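Local atomic coordinates of protein, Family 18 Chitinase (PDB entry 3SIM), a protein that probably hydrolyses chitin as a plant family 18 glycosyl hydrolase, with the active site expected at one end of a TIM barrel. Residues A[159-164]-A[181-186]; A[1-6]-A[248-253]; A[132-137]-A[165-170]. All coordinates share one frame; numbering follows the deposited sequence.

Contact 1 of 3, residues A[159-164]-A[181-186]; sequences ISPFPS and NHINYQ
Two neighbouring parallel strands of the TIM barrel, 156-159 and 182-184, meet here as they leave the sheet, at the C-terminal ends of the barrel strands, where family 18 enzymes carry their active site. Helix 166-175 links them, making one beta-alpha-beta crossover. Asn-184 N gives a hydrogen bond of 2.9 Å to Ile-159 O, arriving almost along the carbonyl axis, whereas the bond from Ile-159 N to His-182 O is weak. Beyond an inverse gamma turn centred on Asn-184, the pairing resumes: Gln-186 N reaches Pro-161 O at 3.0 Å. On the outer face of the sheet, toward helix 166-175, Ile-159 and Ile-183 lie side by side, CG1 of the first 3.9 Å from CG2 of the second. The Pro-161 ring crosses Ile-183 at about a right angle, its CD 3.7 Å from Ile-183 CG2. Tyr-185 has CG anti to its backbone N (chi1 -152°), which brings the ring back across the other segment. One ring face takes Pro-161 O and, in a CH-pi contact, Phe-162 CA. Its hydroxyl lies beside Pro-163, OH to CD 3.4 Å, and is held by hydrogen bonds to Asp-166 and Lys-209. Phe-162 runs alongside Gln-186, and both side chains touch Glu-127, which with Asp-123 is consistent with the DxxDxDxE motif of family 18. On the barrel interior, Ser-160 OG bonds to Asp-123 and to Tyr-6 OH, and Tyr-6 OH also bonds to Asn-184 ND2. The other end of that amide is also tied: His-182 ND1 donates to Asn-184 OD1 at 3.2 Å, with the oxygen close to the imidazole plane but the donor 35° above the plane of the carbonyl.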
loop_
_atom_site.group_PDB
_atom_site.type_symbol
_atom_site.label_atom_id
_atom_site.label_comp_id
_atom_site.label_asym_id
_atom_site.label_seq_id
_atom_site.Cartn_x
_atom_site.Cartn_y
_atom_site.Cartn_z
ATOM N N ILE A 159 -4.524 4.300 -1.776
ATOM C CA ILE A 159 -3.606 4.539 -2.878
ATOM C C ILE A 159 -2.201 4.854 -2.353
ATOM O O ILE A 159 -2.078 5.366 -1.300
ATOM C CB ILE A 159 -4.117 5.608 -3.896
ATOM C CG1 ILE A 159 -4.360 6.966 -3.242
ATOM C CG2 ILE A 159 -5.326 5.180 -4.594
ATOM C CD1 ILE A 159 -4.790 8.043 -4.156
ATOM N N SER A 160 -1.155 4.554 -3.112
ATOM C CA SER A 160 0.189 4.793 -2.668
ATOM C C SER A 160 1.057 5.598 -3.662
ATOM O O SER A 160 2.003 5.127 -4.124
ATOM C CB SER A 160 0.880 3.495 -2.201
ATOM O OG SER A 160 0.106 2.654 -1.447
ATOM N N PRO A 161 0.700 6.842 -3.919
ATOM C CA PRO A 161 1.430 7.705 -4.830
ATOM C C PRO A 161 2.777 8.285 -4.314
ATOM O O PRO A 161 3.185 8.094 -3.207
ATOM C CB PRO A 161 0.416 8.818 -5.124
ATOM C CG PRO A 161 -0.284 8.968 -3.991
ATOM C CD PRO A 161 -0.354 7.614 -3.284
ATOM N N PHE A 162 3.454 8.984 -5.206
ATOM C CA PHE A 162 4.668 9.747 -4.970
ATOM C C PHE A 162 4.792 10.783 -6.106
ATOM O O PHE A 162 4.055 10.720 -7.042
ATOM C CB PHE A 162 5.924 8.865 -4.807
ATOM C CG PHE A 162 6.075 7.814 -5.847
ATOM C CD1 PHE A 162 5.431 6.578 -5.773
ATOM C CD2 PHE A 162 6.851 8.050 -6.952
ATOM C CE1 PHE A 162 5.586 5.659 -6.770
ATOM C CE2 PHE A 162 6.978 7.110 -7.924
ATOM C CZ PHE A 162 6.343 5.938 -7.824
ATOM N N PRO A 163 5.706 11.733 -5.986
ATOM C CA PRO A 163 5.617 12.925 -6.811
ATOM C C PRO A 163 5.651 12.587 -8.299
ATOM O O PRO A 163 4.839 13.068 -8.967
ATOM C CB PRO A 163 6.824 13.698 -6.413
ATOM C CG PRO A 163 6.970 13.439 -5.000
ATOM C CD PRO A 163 6.602 11.962 -4.862
ATOM N N SER A 164 6.512 11.698 -8.744
ATOM C CA SER A 164 6.581 11.394 -10.173
ATOM C C SER A 164 5.333 10.750 -10.796
ATOM O O SER A 164 5.169 10.831 -11.931
ATOM C CB SER A 164 7.835 10.669 -10.588
ATOM O OG SER A 164 7.910 9.485 -9.928
ATOM N N ASN A 181 -10.417 5.654 0.914
ATOM C CA ASN A 181 -10.278 5.874 2.329
ATOM C C ASN A 181 -9.090 6.659 2.915
ATOM O O ASN A 181 -9.307 7.417 3.768
ATOM C CB ASN A 181 -10.507 4.614 3.094
ATOM C CG ASN A 181 -11.873 4.063 2.856
ATOM O OD1 ASN A 181 -12.809 4.524 3.356
ATOM N ND2 ASN A 181 -11.951 3.145 2.034
ATOM N N HIS A 182 -7.888 6.387 2.446
ATOM C CA HIS A 182 -6.654 7.054 2.841
ATOM C C HIS A 182 -5.531 6.879 1.809
ATOM O O HIS A 182 -5.645 6.108 0.908
ATOM C CB HIS A 182 -6.148 6.637 4.225
ATOM C CG HIS A 182 -6.109 5.166 4.430
ATOM N ND1 HIS A 182 -4.996 4.422 4.193
ATOM C CD2 HIS A 182 -7.059 4.300 4.821
ATOM C CE1 HIS A 182 -5.249 3.164 4.444
ATOM N NE2 HIS A 182 -6.498 3.066 4.824
ATOM N N ILE A 183 -4.465 7.605 2.005
ATOM C CA ILE A 183 -3.403 7.754 1.066
ATOM C C ILE A 183 -2.059 7.488 1.733
ATOM O O ILE A 183 -1.602 8.233 2.531
ATOM C CB ILE A 183 -3.450 9.127 0.395
ATOM C CG1 ILE A 183 -4.833 9.411 -0.132
ATOM C CG2 ILE A 183 -2.411 9.245 -0.720
ATOM C CD1 ILE A 183 -4.989 10.724 -0.569
ATOM N N ASN A 184 -1.485 6.372 1.374
ATOM C CA ASN A 184 -0.213 5.966 1.850
ATOM C C ASN A 184 0.929 6.538 0.993
ATOM O O ASN A 184 1.517 5.850 0.217
ATOM C CB ASN A 184 -0.126 4.458 2.044
ATOM C CG ASN A 184 -1.292 3.866 2.850
ATOM O OD1 ASN A 184 -1.792 4.416 3.808
ATOM N ND2 ASN A 184 -1.652 2.705 2.456
ATOM N N TYR A 185 1.203 7.827 1.195
ATOM C CA TYR A 185 2.149 8.558 0.371
ATOM C C TYR A 185 3.530 8.029 0.669
ATOM O O TYR A 185 3.836 7.760 1.747
ATOM C CB TYR A 185 2.087 10.080 0.560
ATOM C CG TYR A 185 2.488 10.901 -0.605
ATOM C CD1 TYR A 185 3.750 11.464 -0.698
ATOM C CD2 TYR A 185 1.612 11.152 -1.629
ATOM C CE1 TYR A 185 4.119 12.265 -1.757
ATOM C CE2 TYR A 185 1.953 11.897 -2.689
ATOM C CZ TYR A 185 3.221 12.453 -2.779
ATOM O OH TYR A 185 3.573 13.165 -3.860
ATOM N N GLN A 186 4.274 7.801 -0.382
ATOM C CA GLN A 186 5.574 7.172 -0.365
ATOM C C GLN A 186 6.707 8.255 -0.181
ATOM O O GLN A 186 7.376 8.659 -1.098
ATOM C CB GLN A 186 5.744 6.215 -1.571
ATOM C CG GLN A 186 4.800 5.014 -1.701
ATOM C CD GLN A 186 5.312 3.953 -2.691
ATOM O OE1 GLN A 186 4.617 3.541 -3.583
ATOM N NE2 GLN A 186 6.525 3.547 -2.506
#

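Contact 2 of 3, residues A[1-6]-A[248-253]; sequences TLFVEY and HGIAVW
The tight part of this pairing is the C-terminal half, with three good backbone hydrogen bonds and the stack of Tyr-6 on Trp-253. The ring planes are 17° apart, and the phenol ring centroid lies 3.8 Å from that of the five-membered ring of the indole. Trp-253 NE1 sits over the middle of the phenol ring; both side chains carry CG beside the backbone N, and they run the same way. The Tyr-6 hydroxyl continues to Ser-160 and Asn-184. Replacing Tyr-6 by an alanine removes both ring and hydroxyl, and would probably let the indole shift and loosen those two polar side chains. Behind the stack the parallel backbones are firmly bonded: Val-4 N to Ile-250 O is 3.0 Å and nearly straight, Val-252 N to Val-4 O is 2.8 Å, and Tyr-6 N donates to Val-252 O. On the face towards helix 264-274, Val-252 CG2 touches Phe-3 CE2 at 3.6 Å. Glu-5, bent at its second torsion, lays OE1 against Val-252 CB; Glu-266 is close by, so one of the two acids may be protonated. The N-terminal end is looser. Ile-250 N reaches Leu-2 O only weakly, at 3.3 Å, and a water joins Leu-2 N to His-248 O where direct pairing has stopped; Thr-1 beyond is exposed. A beta carbon on Gly-249 would clash with Leu-2 O. First and last strands thus close the TIM barrel, and Trp-253, at the end of the last strand, is probably the counterpart of the tryptophan that floors the sugar-binding site in family 18 chitinases.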
loop_
_atom_site.group_PDB
_atom_site.type_symbol
_atom_site.label_atom_id
_atom_site.label_comp_id
_atom_site.label_asym_id
_atom_site.label_seq_id
_atom_site.Cartn_x
_atom_site.Cartn_y
_atom_site.Cartn_z
ATOM N N THR A 1 -6.156 5.359 15.912
ATOM C CA THR A 1 -4.833 5.106 15.359
ATOM C C THR A 1 -4.761 3.994 14.263
ATOM O O THR A 1 -5.349 2.971 14.412
ATOM C CB THR A 1 -3.768 4.865 16.475
ATOM O OG1 THR A 1 -4.133 3.789 17.309
ATOM C CG2 THR A 1 -3.564 6.072 17.319
ATOM N N LEU A 2 -4.035 4.289 13.220
ATOM C CA LEU A 2 -3.794 3.437 12.073
ATOM C C LEU A 2 -2.316 3.222 11.847
ATOM O O LEU A 2 -1.559 4.143 11.733
ATOM C CB LEU A 2 -4.313 4.090 10.833
ATOM C CG LEU A 2 -4.909 3.483 9.583
ATOM C CD1 LEU A 2 -4.621 4.267 8.479
ATOM C CD2 LEU A 2 -4.844 2.018 9.332
ATOM N N PHE A 3 -1.954 1.964 11.731
ATOM C CA PHE A 3 -0.640 1.533 11.314
ATOM C C PHE A 3 -0.734 0.503 10.196
ATOM O O PHE A 3 -1.380 -0.480 10.343
ATOM C CB PHE A 3 0.143 0.993 12.511
ATOM C CG PHE A 3 1.539 0.530 12.192
ATOM C CD1 PHE A 3 1.838 -0.811 12.115
ATOM C CD2 PHE A 3 2.555 1.431 12.039
ATOM C CE1 PHE A 3 3.079 -1.232 11.828
ATOM C CE2 PHE A 3 3.782 1.045 11.752
ATOM C CZ PHE A 3 4.071 -0.287 11.635
ATOM N N VAL A 4 -0.055 0.772 9.108
ATOM C CA VAL A 4 -0.019 -0.022 7.903
ATOM C C VAL A 4 1.376 -0.657 7.643
ATOM O O VAL A 4 2.345 0.001 7.534
ATOM C CB VAL A 4 -0.443 0.812 6.713
ATOM C CG1 VAL A 4 -0.552 -0.015 5.528
ATOM C CG2 VAL A 4 -1.708 1.536 6.961
ATOM N N GLU A 5 1.392 -1.969 7.572
ATOM C CA GLU A 5 2.555 -2.801 7.309
ATOM C C GLU A 5 2.539 -3.549 5.972
ATOM O O GLU A 5 1.849 -4.504 5.831
ATOM C CB GLU A 5 2.765 -3.791 8.456
ATOM C CG GLU A 5 4.018 -4.605 8.436
ATOM C CD GLU A 5 5.305 -3.856 8.965
ATOM O OE1 GLU A 5 5.232 -2.731 9.357
ATOM O OE2 GLU A 5 6.366 -4.401 8.973
ATOM N N TYR A 6 3.320 -3.103 5.000
ATOM C CA TYR A 6 3.482 -3.868 3.760
ATOM C C TYR A 6 4.244 -5.224 4.005
ATOM O O TYR A 6 5.111 -5.249 4.787
ATOM C CB TYR A 6 4.067 -3.043 2.619
ATOM C CG TYR A 6 3.123 -1.978 2.086
ATOM C CD1 TYR A 6 2.429 -2.141 0.922
ATOM C CD2 TYR A 6 2.846 -0.864 2.820
ATOM C CE1 TYR A 6 1.559 -1.147 0.477
ATOM C CE2 TYR A 6 1.989 0.086 2.414
ATOM C CZ TYR A 6 1.339 -0.037 1.248
ATOM O OH TYR A 6 0.503 0.933 0.870
ATOM N N HIS A 248 -2.512 11.262 10.551
ATOM C CA HIS A 248 -3.475 10.229 10.175
ATOM C C HIS A 248 -3.080 8.786 10.470
ATOM O O HIS A 248 -3.906 7.966 10.696
ATOM C CB HIS A 248 -3.934 10.381 8.730
ATOM C CG HIS A 248 -4.572 11.696 8.441
ATOM N ND1 HIS A 248 -5.808 12.029 8.897
ATOM C CD2 HIS A 248 -4.139 12.758 7.745
ATOM C CE1 HIS A 248 -6.110 13.237 8.512
ATOM N NE2 HIS A 248 -5.107 13.709 7.818
ATOM N N GLY A 249 -1.793 8.524 10.371
ATOM C CA GLY A 249 -1.183 7.231 10.562
ATOM C C GLY A 249 0.217 7.065 9.972
ATOM O O GLY A 249 0.745 7.947 9.362
ATOM N N ILE A 250 0.813 5.913 10.187
ATOM C CA ILE A 250 2.127 5.607 9.663
ATOM C C ILE A 250 2.139 4.288 8.841
ATOM O O ILE A 250 1.647 3.281 9.273
ATOM C CB ILE A 250 3.213 5.491 10.756
ATOM C CG1 ILE A 250 3.376 6.769 11.542
ATOM C CG2 ILE A 250 4.519 4.982 10.180
ATOM C CD1 ILE A 250 3.910 6.628 12.854
ATOM N N ALA A 251 2.732 4.356 7.680
ATOM C CA ALA A 251 2.914 3.209 6.801
ATOM C C ALA A 251 4.396 2.736 6.639
ATOM O O ALA A 251 5.290 3.506 6.411
ATOM C CB ALA A 251 2.333 3.508 5.490
ATOM N N VAL A 252 4.615 1.461 6.698
ATOM C CA VAL A 252 5.948 0.932 6.611
ATOM C C VAL A 252 6.194 -0.068 5.407
ATOM O O VAL A 252 5.416 -0.948 5.194
ATOM C CB VAL A 252 6.338 0.295 7.951
ATOM C CG1 VAL A 252 7.701 -0.334 7.885
ATOM C CG2 VAL A 252 6.214 1.242 9.108
ATOM N N TRP A 253 7.267 0.126 4.652
ATOM C CA TRP A 253 7.763 -0.723 3.579
ATOM C C TRP A 253 9.151 -1.325 3.998
ATOM O O TRP A 253 10.102 -0.658 4.020
ATOM C CB TRP A 253 7.862 0.100 2.271
ATOM C CG TRP A 253 6.614 0.311 1.455
ATOM C CD1 TRP A 253 6.165 -0.473 0.458
ATOM C CD2 TRP A 253 5.685 1.388 1.546
ATOM N NE1 TRP A 253 5.014 0.004 -0.039
ATOM C CE2 TRP A 253 4.699 1.163 0.597
ATOM C CE3 TRP A 253 5.588 2.516 2.345
ATOM C CZ2 TRP A 253 3.639 2.019 0.425
ATOM C CZ3 TRP A 253 4.523 3.350 2.174
ATOM C CH2 TRP A 253 3.572 3.102 1.216
HETATM O O HOH W 1 -3.214 7.210 13.321
#

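Contact 3 of 3, residues A[132-137]-A[165-170]; sequences TDKNTF and VDEYYL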
loop_
_atom_site.group_PDB
_atom_site.type_symbol
_atom_site.label_atom_id
_atom_site.label_comp_id
_atom_site.label_asym_id
_atom_site.label_seq_id
_atom_site.Cartn_x
_atom_site.Cartn_y
_atom_site.Cartn_z
ATOM N N THR A 132 -0.263 3.719 -21.183
ATOM C CA THR A 132 -1.573 4.138 -20.782
ATOM C C THR A 132 -1.715 5.659 -20.713
ATOM O O THR A 132 -0.831 6.365 -21.047
ATOM C CB THR A 132 -2.022 3.500 -19.429
ATOM O OG1 THR A 132 -3.427 3.476 -19.372
ATOM C CG2 THR A 132 -1.431 4.240 -18.212
ATOM N N ASP A 133 -2.865 6.127 -20.281
ATOM C CA ASP A 133 -3.143 7.522 -20.037
ATOM C C ASP A 133 -3.904 7.656 -18.740
ATOM O O ASP A 133 -4.494 6.708 -18.307
ATOM C CB ASP A 133 -3.895 8.164 -21.198
ATOM C CG ASP A 133 -5.292 7.641 -21.357
ATOM O OD1 ASP A 133 -6.148 8.084 -20.659
ATOM O OD2 ASP A 133 -5.517 6.780 -22.181
ATOM N N LYS A 134 -3.883 8.856 -18.163
ATOM C CA LYS A 134 -4.413 9.142 -16.826
ATOM C C LYS A 134 -5.913 8.873 -16.683
ATOM O O LYS A 134 -6.343 8.426 -15.663
ATOM C CB LYS A 134 -4.068 10.547 -16.324
ATOM C CG LYS A 134 -4.576 11.716 -17.149
ATOM C CD LYS A 134 -3.901 13.029 -16.860
ATOM C CE LYS A 134 -4.336 14.138 -17.800
ATOM N NZ LYS A 134 -3.669 15.381 -17.563
ATOM N N ASN A 135 -6.677 9.218 -17.693
ATOM C CA ASN A 135 -8.107 8.970 -17.653
ATOM C C ASN A 135 -8.511 7.486 -17.654
ATOM O O ASN A 135 -9.387 7.096 -16.950
ATOM C CB ASN A 135 -8.838 9.816 -18.690
ATOM C CG ASN A 135 -8.763 11.306 -18.384
ATOM O OD1 ASN A 135 -8.791 11.711 -17.274
ATOM N ND2 ASN A 135 -8.639 12.070 -19.369
ATOM N N THR A 136 -7.821 6.707 -18.474
ATOM C CA THR A 136 -8.014 5.274 -18.611
ATOM C C THR A 136 -7.724 4.533 -17.306
ATOM O O THR A 136 -8.506 3.752 -16.877
ATOM C CB THR A 136 -7.172 4.663 -19.821
ATOM O OG1 THR A 136 -7.646 5.156 -21.071
ATOM C CG2 THR A 136 -7.196 3.176 -19.795
ATOM N N PHE A 137 -6.614 4.892 -16.679
ATOM C CA PHE A 137 -6.236 4.468 -15.324
ATOM C C PHE A 137 -7.252 4.901 -14.257
ATOM O O PHE A 137 -7.660 4.131 -13.504
ATOM C CB PHE A 137 -4.843 5.070 -14.936
ATOM C CG PHE A 137 -4.329 4.670 -13.555
ATOM C CD1 PHE A 137 -3.983 3.349 -13.251
ATOM C CD2 PHE A 137 -4.213 5.589 -12.558
ATOM C CE1 PHE A 137 -3.519 3.047 -11.960
ATOM C CE2 PHE A 137 -3.770 5.242 -11.338
ATOM C CZ PHE A 137 -3.400 4.019 -11.040
ATOM N N VAL A 165 4.494 10.132 -9.981
ATOM C CA VAL A 165 3.220 9.616 -10.399
ATOM C C VAL A 165 1.973 10.406 -9.993
ATOM O O VAL A 165 0.902 9.972 -10.193
ATOM C CB VAL A 165 3.062 8.105 -10.080
ATOM C CG1 VAL A 165 4.114 7.306 -10.797
ATOM C CG2 VAL A 165 3.043 7.863 -8.614
ATOM N N ASP A 166 2.151 11.590 -9.474
ATOM C CA ASP A 166 1.058 12.362 -8.959
ATOM C C ASP A 166 -0.035 12.675 -10.004
ATOM O O ASP A 166 -1.137 12.754 -9.645
ATOM C CB ASP A 166 1.528 13.656 -8.289
ATOM C CG ASP A 166 1.844 13.489 -6.810
ATOM O OD1 ASP A 166 1.333 12.629 -6.138
ATOM O OD2 ASP A 166 2.613 14.243 -6.408
ATOM N N GLU A 167 0.329 12.837 -11.264
ATOM C CA GLU A 167 -0.610 13.195 -12.308
ATOM C C GLU A 167 -1.713 12.132 -12.472
ATOM O O GLU A 167 -2.848 12.450 -12.513
ATOM C CB GLU A 167 0.099 13.530 -13.642
ATOM C CG GLU A 167 -0.859 13.938 -14.738
ATOM C CD GLU A 167 -0.229 14.362 -16.063
ATOM O OE1 GLU A 167 0.889 14.015 -16.345
ATOM O OE2 GLU A 167 -0.896 15.038 -16.821
ATOM N N TYR A 168 -1.285 10.877 -12.496
ATOM C CA TYR A 168 -2.124 9.685 -12.567
ATOM C C TYR A 168 -3.032 9.431 -11.369
ATOM O O TYR A 168 -4.192 9.309 -11.511
ATOM C CB TYR A 168 -1.249 8.464 -12.864
ATOM C CG TYR A 168 -0.379 8.651 -14.078
ATOM C CD1 TYR A 168 -0.885 8.528 -15.327
ATOM C CD2 TYR A 168 0.930 9.051 -13.945
ATOM C CE1 TYR A 168 -0.139 8.749 -16.407
ATOM C CE2 TYR A 168 1.723 9.255 -15.048
ATOM C CZ TYR A 168 1.176 9.115 -16.284
ATOM O OH TYR A 168 1.935 9.289 -17.386
ATOM N N TYR A 169 -2.443 9.489 -10.190
ATOM C CA TYR A 169 -3.150 9.431 -8.928
ATOM C C TYR A 169 -4.135 10.581 -8.620
ATOM O O TYR A 169 -5.146 10.374 -8.057
ATOM C CB TYR A 169 -2.218 9.049 -7.766
ATOM C CG TYR A 169 -1.751 7.612 -7.882
ATOM C CD1 TYR A 169 -2.567 6.599 -7.464
ATOM C CD2 TYR A 169 -0.547 7.263 -8.497
ATOM C CE1 TYR A 169 -2.235 5.322 -7.601
ATOM C CE2 TYR A 169 -0.184 5.941 -8.627
ATOM C CZ TYR A 169 -1.049 4.965 -8.186
ATOM O OH TYR A 169 -0.781 3.688 -8.279
ATOM N N LEU A 170 -3.779 11.791 -8.986
ATOM C CA LEU A 170 -4.668 12.938 -8.868
ATOM C C LEU A 170 -5.924 12.832 -9.746
ATOM O O LEU A 170 -6.971 13.140 -9.344
ATOM C CB LEU A 170 -3.947 14.286 -9.050
ATOM C CG LEU A 170 -3.041 14.796 -7.910
ATOM C CD1 LEU A 170 -2.183 15.892 -8.370
ATOM C CD2 LEU A 170 -3.846 15.138 -6.686
HETATM O O HOH W 2 1.405 7.968 -19.876
#
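Charge first: Lys-134 starts in the crowded position, CG between backbone N and carbonyl carbon, then extends to put NZ 2.9 Å from Glu-167 OE2. This salt bridge uses the anti lone pair of the carboxylate oxygen and lies on the solvent side, between an exposed acid and a partly exposed lysine. Aromatic contacts fill the inner side. Phe-137, CG anti to its backbone N, turns its edge to the face of Tyr-169 in a T-shaped pair, with centroids 5.3 Å apart and planes at 81°. Tyr-168 O lies at the phenylalanine's edge too, while the Tyr-168 ring brings CD1 to 3.9 Å from Lys-134 CB; Phe-129 adds a further ring to both Phe-137 and Tyr-168. Among the hydrogen bonds, water bridges Thr-132 O and Tyr-168 OH. Asp-133 is an N-cap: its OD1 accepts from Thr-136 N at 3.1 Å and its OD2 from Thr-136 OG1, so both carboxylate oxygens hold the first turn. Tyr-169 OH hydrogen-bonds to Tyr-126 O, beyond the two helix starts. What results is the packing of the first turns of helices 134-150 and 166-175 against each other, successive outer helices of the TIM barrel.

From the N terminus, strand 2-7 opens the barrel, and contact 2 pairs it with strand 250-253 almost a whole chain later, closing the ring. The other two contacts fall within that long span. Contact 3 opens first, at the start of helix 134-150. Contact 1 opens at 159-164 before contact 3 closes at 165-170, then closes itself at 181-186, so the two cross. Helix 166-175 joins them, with Tyr-169 packing on Pro-161 and Ile-159. Contacts 1 and 2 meet inside the barrel through Tyr-6, and Trp-253 packs on Gln-186. Contacts 2 and 3 do not touch; their nearest atoms are about 10 Å apart.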